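Local structure of peptide amidase (1M22) at residues D110-L113 with V114-R118; G183-D187 with G188-C192; D246-P249 with A250-T253; R389-A392 with R393-A396. The protein probably hydrolyses the carboxamide at the C-terminus of peptides, as a serine hydrolase of the amidase signature family. All coordinates share one frame; numbering follows the deposited sequence.

Contact 2 lies in the core, at the turn between a strand of the central sheet and a short helix, and holds the catalytic nucleophile. The other three are partly buried and lie farther out. Contacts 1 and 4 are both helical, but one is the charged start of helix 112-119 and the other an interior turn of helix 383-407, their centres about 31 Å apart. Contact 3 is a run of turns in a loop. Chemistry follows place: in contact 2 a buried carboxylate collects backbone N-H groups, in contact 3 an aspartate and two threonines bond to backbone atoms of their own loop, and in contacts 1 and 4 an aspartate pairs with an arginine farther along.

Contact 1: residues D110-L113 with V114-R118; sequences DAYL and VRRLR
The ring of Y112 is met at its edge, in plane, by R115, whose NH2 comes to 3.1 Å from CD1, while R116 CG makes an off-centre CH-pi contact, 4.3 Å from the ring centroid. The R115 guanidinium stands steeply to that ring, the two planes 78° apart; one of its faces rests on Y112 CA, and at its edge NH1 gives a weak bond to D110 O. A trans first torsion (chi1 -174°) swings the Y112 ring out beside both arginines. R116 NH1 adds a weak, long bond to Y112 OH at 3.4 Å, but its NE is held elsewhere, by A240 O. The guanidinium of R118 takes the D110 carboxylate at its edge: NH1 and OD2 form a salt bridge of 2.8 Å, meeting on the syn side. Both partners also hold the backbone of A92, D110 OD1 through A92 N and R118 NH1 through A92 O, and R118 NH2 pairs with E61, so the helix start is tied to a neighbouring loop and helix. Inward, the contact is apolar: L113 CD1 packs against V114 CG2 at 3.9 Å and against L117 CD1 at 4.0 Å. A111, as N-cap, offers its carbonyl O to R115 N at 3.0 Å, and Y112 O and L113 O continue the i to i+4 ladder. On the apolar flank V114 and L117 reach L85 of strand 82-86, against which this helix packs as the crossover helix of the beta-alpha-beta unit 82-86, 112-119 and 123-128.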
# COMPACT_ATOMS: atom_id res chain seq x y z
N ASP A 110 -5.17 -3.94 -18.64
CA ASP A 110 -4.29 -4.23 -17.51
C ASP A 110 -3.03 -3.39 -17.37
O ASP A 110 -2.30 -3.16 -18.34
CB ASP A 110 -3.82 -5.69 -17.56
CG ASP A 110 -4.93 -6.68 -17.26
OD1 ASP A 110 -6.08 -6.25 -17.02
OD2 ASP A 110 -4.65 -7.90 -17.26
N ALA A 111 -2.76 -2.94 -16.14
CA ALA A 111 -1.55 -2.19 -15.83
C ALA A 111 -0.41 -3.20 -15.92
O ALA A 111 -0.62 -4.41 -15.82
CB ALA A 111 -1.64 -1.63 -14.42
N TYR A 112 0.81 -2.71 -16.10
CA TYR A 112 1.96 -3.60 -16.21
C TYR A 112 2.05 -4.60 -15.05
O TYR A 112 2.21 -5.80 -15.27
CB TYR A 112 3.26 -2.80 -16.28
CG TYR A 112 4.48 -3.66 -16.53
CD1 TYR A 112 4.73 -4.19 -17.80
CD2 TYR A 112 5.35 -4.00 -15.50
CE1 TYR A 112 5.82 -5.03 -18.03
CE2 TYR A 112 6.44 -4.84 -15.71
CZ TYR A 112 6.66 -5.35 -16.98
OH TYR A 112 7.72 -6.19 -17.21
N LEU A 113 1.94 -4.11 -13.81
CA LEU A 113 2.06 -5.02 -12.68
C LEU A 113 0.93 -6.05 -12.64
O LEU A 113 1.11 -7.14 -12.10
CB LEU A 113 2.13 -4.24 -11.36
CG LEU A 113 0.90 -3.50 -10.83
CD1 LEU A 113 0.01 -4.47 -10.06
CD2 LEU A 113 1.37 -2.40 -9.90
N VAL A 114 -0.22 -5.71 -13.21
CA VAL A 114 -1.34 -6.65 -13.23
C VAL A 114 -1.04 -7.74 -14.26
O VAL A 114 -1.36 -8.91 -14.05
CB VAL A 114 -2.66 -5.93 -13.57
CG1 VAL A 114 -3.78 -6.94 -13.76
CG2 VAL A 114 -3.02 -4.97 -12.45
N ARG A 115 -0.42 -7.35 -15.38
CA ARG A 115 -0.05 -8.33 -16.39
C ARG A 115 0.95 -9.30 -15.76
O ARG A 115 0.90 -10.50 -15.98
CB ARG A 115 0.57 -7.65 -17.61
CG ARG A 115 -0.39 -6.71 -18.34
CD ARG A 115 0.00 -6.49 -19.80
NE ARG A 115 1.25 -5.75 -19.96
CZ ARG A 115 1.37 -4.44 -19.77
NH1 ARG A 115 0.32 -3.71 -19.41
NH2 ARG A 115 2.54 -3.85 -19.96
N ARG A 116 1.87 -8.77 -14.95
CA ARG A 116 2.85 -9.62 -14.29
C ARG A 116 2.18 -10.58 -13.30
O ARG A 116 2.53 -11.75 -13.23
CB ARG A 116 3.91 -8.79 -13.56
CG ARG A 116 4.86 -8.03 -14.47
CD ARG A 116 6.02 -7.46 -13.68
NE ARG A 116 6.91 -8.51 -13.17
CZ ARG A 116 7.77 -9.19 -13.93
NH1 ARG A 116 7.85 -8.94 -15.23
NH2 ARG A 116 8.54 -10.12 -13.39
N LEU A 117 1.21 -10.08 -12.54
CA LEU A 117 0.51 -10.92 -11.57
C LEU A 117 -0.28 -12.03 -12.27
O LEU A 117 -0.27 -13.17 -11.82
CB LEU A 117 -0.42 -10.08 -10.70
CG LEU A 117 0.27 -9.22 -9.64
CD1 LEU A 117 -0.73 -8.25 -9.05
CD2 LEU A 117 0.86 -10.12 -8.56
N ARG A 118 -0.96 -11.68 -13.35
CA ARG A 118 -1.73 -12.69 -14.07
C ARG A 118 -0.82 -13.71 -14.74
O ARG A 118 -1.14 -14.90 -14.76
CB ARG A 118 -2.68 -12.02 -15.07
CG ARG A 118 -3.94 -11.49 -14.39
CD ARG A 118 -4.88 -10.77 -15.33
NE ARG A 118 -6.24 -10.75 -14.79
CZ ARG A 118 -7.11 -9.77 -14.98
NH1 ARG A 118 -6.78 -8.70 -15.70
NH2 ARG A 118 -8.33 -9.85 -14.45

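Contact 2: residues G183-D187 with G188-C192; sequences GTETD and GSIVC
E185 reaches across the turn to the backbone N-H groups of G188, I190 and V191, and this is the tight part of the contact. OE1 accepts two bonds, from I190 N at 2.8 Å and from V191 N at 3.0 Å, the latter nearly straight with an N-H...O angle of 164° and met almost along the C-O axis. I190 N instead comes in on the anti side, well out of the carboxylate plane. OE2 receives a weak bond from G188 N, bent although as short, 2.8 Å. With both oxygens engaged, the carboxylate can hardly rotate, and the buried charge is probably stabilised by these N-H dipoles. Chi1 of 176° and an extended chain carry it there. Beside it I190 CG1 lies 3.5 Å from T184 C, and S189 CB sits 3.1 Å from T184 O, leaving the hydroxyl of this nucleophile to hydrogen-bond to S165 OG. T184 OG1 in turn bonds to K86; S189, S165 and K86 are the Ser-Ser-Lys catalytic triad of amidase signature enzymes. The looser part is the bend at T186 and D187, which makes few contacts with 188-192. T186 is buried, its OG1 bonded to D222 and its backbone N without a partner. D187 alone is partly exposed; it points away from the turn toward helix 436-442, where OD2 bonds to S437 OG. G188 makes the corner with a positive phi of 93°. The turn thus joins strand 180-185, between strands 82-86 and 223-228, to helix 191-196, with strand 446-454 packed on V191.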
# COMPACT_ATOMS: atom_id res chain seq x y z
N GLY A 183 -1.64 -2.14 -3.03
CA GLY A 183 -2.04 -0.78 -2.72
C GLY A 183 -1.06 0.14 -3.41
O GLY A 183 -0.21 -0.32 -4.17
N THR A 184 -1.20 1.45 -3.20
CA THR A 184 -0.27 2.41 -3.77
C THR A 184 -0.00 3.47 -2.72
O THR A 184 -0.84 3.73 -1.85
CB THR A 184 -0.78 3.12 -5.07
OG1 THR A 184 -1.81 4.07 -4.74
CG2 THR A 184 -1.31 2.12 -6.07
N GLU A 185 1.18 4.08 -2.79
CA GLU A 185 1.54 5.11 -1.84
C GLU A 185 2.20 6.30 -2.53
O GLU A 185 3.01 6.14 -3.45
CB GLU A 185 2.50 4.58 -0.76
CG GLU A 185 2.97 5.69 0.20
CD GLU A 185 3.43 5.19 1.57
OE1 GLU A 185 2.95 4.13 2.04
OE2 GLU A 185 4.25 5.89 2.21
N THR A 186 1.81 7.49 -2.07
CA THR A 186 2.39 8.73 -2.55
C THR A 186 3.05 9.28 -1.27
O THR A 186 4.21 9.69 -1.29
CB THR A 186 1.31 9.67 -3.10
OG1 THR A 186 0.72 9.06 -4.25
CG2 THR A 186 1.92 11.01 -3.50
N ASP A 187 2.31 9.27 -0.17
CA ASP A 187 2.85 9.67 1.13
C ASP A 187 1.99 9.08 2.25
O ASP A 187 1.02 9.69 2.70
CB ASP A 187 2.94 11.19 1.30
CG ASP A 187 3.78 11.58 2.52
OD1 ASP A 187 3.79 10.81 3.51
OD2 ASP A 187 4.43 12.64 2.51
N GLY A 188 2.35 7.86 2.66
CA GLY A 188 1.66 7.17 3.73
C GLY A 188 0.53 6.23 3.33
O GLY A 188 0.09 5.42 4.16
N SER A 189 0.08 6.29 2.08
CA SER A 189 -1.05 5.48 1.63
C SER A 189 -0.97 3.96 1.66
O SER A 189 -1.98 3.29 1.45
CB SER A 189 -1.50 5.93 0.24
OG SER A 189 -2.23 7.15 0.34
N ILE A 190 0.22 3.40 1.89
CA ILE A 190 0.33 1.95 2.03
C ILE A 190 0.62 1.64 3.50
O ILE A 190 -0.14 0.93 4.15
CB ILE A 190 1.46 1.33 1.18
CG1 ILE A 190 1.02 1.23 -0.29
CG2 ILE A 190 1.81 -0.07 1.71
CD1 ILE A 190 2.11 0.78 -1.23
N VAL A 191 1.69 2.21 4.04
CA VAL A 191 2.06 1.89 5.41
C VAL A 191 1.10 2.34 6.50
O VAL A 191 0.94 1.65 7.50
CB VAL A 191 3.50 2.39 5.75
CG1 VAL A 191 4.50 1.68 4.85
CG2 VAL A 191 3.60 3.90 5.59
N CYS A 192 0.43 3.48 6.31
CA CYS A 192 -0.50 3.94 7.33
C CYS A 192 -1.72 3.03 7.44
O CYS A 192 -2.04 2.55 8.53
CB CYS A 192 -0.92 5.38 7.07
SG CYS A 192 -1.35 6.26 8.58

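Contact 3: residues D246-P249 with A250-T253; sequences DADP and ATAT
D248 and T251 come together through two first torsions: a chi1 of -178° carries the D248 carboxylate over the start of the next turn, and T251 OG1 sits between its backbone N and carbonyl carbon (chi1 65°), turned back toward D248. The hydroxyl gives D248 O a short bond of 2.7 Å, lying in the carbonyl plane, and T251 N adds a second to the same oxygen at 2.9 Å, from above that plane. One carbonyl is thus gripped by the main chain and the side chain of a single threonine. OG1 also accepts from D245 N. D248 OD1 takes A250 N at 3.2 Å, an Asx turn, although the donor approaches from above the carboxylate plane by 52°. The methyl CG2 of T251 lies 3.7 Å from D248 OD2, the oxygen that makes a salt bridge with R211. A plain turn follows, A252 N bonding to P249 O at 3.0 Å, and the doubled one recurs at A250 O, which accepts from both T253 N and T253 OG1, the hydroxyl at 2.7 Å. These are successive overlapping i to i+3 turns, each of four residues and 3-10-like, with helical backbone angles but no regular helix. A bound HEPES molecule, probably from the crystallisation liquor, lies near D248 and makes a weak hydrogen bond with A250 N. Both segments belong to the loop between helix 231-241 and strand 275-279, against the loop that carries S210 and R211, with R257 bonding to T251 O.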
# COMPACT_ATOMS: atom_id res chain seq x y z
N ASP A 246 9.49 -0.46 -19.97
CA ASP A 246 9.84 0.65 -20.85
C ASP A 246 8.90 1.85 -20.72
O ASP A 246 9.30 2.98 -20.97
CB ASP A 246 9.86 0.20 -22.32
CG ASP A 246 10.95 -0.80 -22.62
OD1 ASP A 246 12.06 -0.68 -22.05
OD2 ASP A 246 10.71 -1.71 -23.44
N ALA A 247 7.66 1.59 -20.31
CA ALA A 247 6.68 2.67 -20.17
C ALA A 247 6.87 3.52 -18.91
O ALA A 247 6.25 4.57 -18.77
CB ALA A 247 5.27 2.10 -20.20
N ASP A 248 7.73 3.06 -18.01
CA ASP A 248 8.00 3.80 -16.77
C ASP A 248 9.50 3.99 -16.60
O ASP A 248 10.20 3.11 -16.10
CB ASP A 248 7.43 3.03 -15.57
CG ASP A 248 7.62 3.77 -14.25
OD1 ASP A 248 8.19 4.89 -14.26
OD2 ASP A 248 7.21 3.23 -13.21
N PRO A 249 10.02 5.16 -17.03
CA PRO A 249 11.45 5.49 -16.94
C PRO A 249 12.10 5.30 -15.58
O PRO A 249 13.30 5.04 -15.49
CB PRO A 249 11.48 6.95 -17.40
CG PRO A 249 10.37 7.02 -18.37
CD PRO A 249 9.27 6.25 -17.67
N ALA A 250 11.33 5.42 -14.51
CA ALA A 250 11.89 5.26 -13.17
C ALA A 250 12.43 3.85 -12.97
O ALA A 250 13.37 3.65 -12.20
CB ALA A 250 10.83 5.57 -12.11
N THR A 251 11.85 2.87 -13.67
CA THR A 251 12.30 1.50 -13.51
C THR A 251 13.66 1.24 -14.16
O THR A 251 14.30 0.23 -13.89
CB THR A 251 11.27 0.47 -14.06
OG1 THR A 251 11.11 0.63 -15.48
CG2 THR A 251 9.92 0.67 -13.37
N ALA A 252 14.10 2.17 -15.01
CA ALA A 252 15.39 2.03 -15.67
C ALA A 252 16.52 2.57 -14.80
O ALA A 252 17.70 2.41 -15.13
CB ALA A 252 15.36 2.76 -17.01
N THR A 253 16.17 3.21 -13.69
CA THR A 253 17.16 3.79 -12.79
C THR A 253 17.67 2.81 -11.74
O THR A 253 18.58 3.14 -10.97
CB THR A 253 16.60 5.02 -12.04
OG1 THR A 253 15.61 4.60 -11.09
CG2 THR A 253 15.97 6.00 -13.02

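Contact 4: residues R389-A392 with R393-A396; sequences RSDA and RRLA
R394 and D391 form an i to i+3 salt bridge on the outer side of helix 383-407. Followed outward, the R394 side chain starts with CB 3.3 Å from S390 O, close to the carbonyl that also accepts R394 N. CG is anti to the backbone N (chi1 174°), and the chain stays extended until it bends at chi3, bringing the guanidinium alongside D391. NE is 4.0 Å from D391 OD1 and CZ 3.8 Å, so the contact is carried by the end. NH2 makes it, at 2.9 Å from OD1, while NH1 turns to a second acid, E399. The two side chains lie side by side and point the same way, yet the carboxylate and guanidinium planes are 80° apart. Meanwhile L395 N bonds to D391 O at 2.9 Å, and L395 CG lies 3.2 Å from that same oxygen. On the inner side A392 rests on A321 and L325 of helix 319-340, and A396 on V441 and A442 of helix 436-442. R393 leads away to bond with S220 O and V441 O. In the salt bridge D391 OD1 lies in the guanidinium plane at its edge, but NH2 reaches it from above the carboxylate plane, 51° out.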
# COMPACT_ATOMS: atom_id res chain seq x y z
N ARG A 389 10.94 20.05 -6.31
CA ARG A 389 11.18 18.62 -6.53
C ARG A 389 12.58 18.25 -6.04
O ARG A 389 12.77 17.25 -5.36
CB ARG A 389 11.05 18.28 -8.02
CG ARG A 389 11.22 16.80 -8.34
CD ARG A 389 11.01 16.54 -9.82
NE ARG A 389 11.99 17.24 -10.65
CZ ARG A 389 11.93 17.31 -11.97
NH1 ARG A 389 10.93 16.72 -12.63
NH2 ARG A 389 12.86 17.98 -12.65
N SER A 390 13.56 19.08 -6.39
CA SER A 390 14.94 18.84 -5.99
C SER A 390 15.13 18.94 -4.48
O SER A 390 15.76 18.07 -3.87
CB SER A 390 15.86 19.84 -6.69
OG SER A 390 17.21 19.64 -6.30
N ASP A 391 14.59 19.99 -3.87
CA ASP A 391 14.73 20.19 -2.43
C ASP A 391 14.09 19.07 -1.61
O ASP A 391 14.69 18.58 -0.66
CB ASP A 391 14.12 21.53 -2.01
CG ASP A 391 14.93 22.72 -2.49
OD1 ASP A 391 16.16 22.57 -2.67
OD2 ASP A 391 14.34 23.80 -2.68
N ALA A 392 12.87 18.68 -1.97
CA ALA A 392 12.17 17.63 -1.24
C ALA A 392 12.97 16.33 -1.23
O ALA A 392 13.19 15.73 -0.18
CB ALA A 392 10.80 17.40 -1.85
N ARG A 393 13.41 15.92 -2.41
CA ARG A 393 14.19 14.69 -2.58
C ARG A 393 15.49 14.75 -1.78
O ARG A 393 15.86 13.78 -1.10
CB ARG A 393 14.47 14.49 -4.08
CG ARG A 393 15.15 13.19 -4.47
CD ARG A 393 14.60 12.01 -3.69
NE ARG A 393 13.17 11.76 -3.84
CZ ARG A 393 12.62 11.12 -4.87
NH1 ARG A 393 13.38 10.68 -5.87
NH2 ARG A 393 11.31 10.90 -4.88
N ARG A 394 16.18 15.88 -1.84
CA ARG A 394 17.44 16.07 -1.13
C ARG A 394 17.28 16.06 0.39
O ARG A 394 18.02 15.39 1.09
CB ARG A 394 18.07 17.40 -1.57
CG ARG A 394 19.32 17.79 -0.79
CD ARG A 394 19.95 19.05 -1.38
NE ARG A 394 19.04 20.18 -1.39
CZ ARG A 394 18.66 20.87 -0.31
NH1 ARG A 394 19.13 20.54 0.88
NH2 ARG A 394 17.82 21.88 -0.43
N LEU A 395 16.30 16.80 0.89
CA LEU A 395 16.06 16.89 2.32
C LEU A 395 15.64 15.58 2.98
O LEU A 395 16.06 15.29 4.10
CB LEU A 395 15.00 17.96 2.61
CG LEU A 395 15.39 19.41 2.30
CD1 LEU A 395 14.16 20.30 2.42
CD2 LEU A 395 16.49 19.87 3.24
N ALA A 396 14.81 14.81 2.29
CA ALA A 396 14.31 13.55 2.83
C ALA A 396 15.26 12.37 2.64
O ALA A 396 15.33 11.48 3.48
CB ALA A 396 12.96 13.22 2.21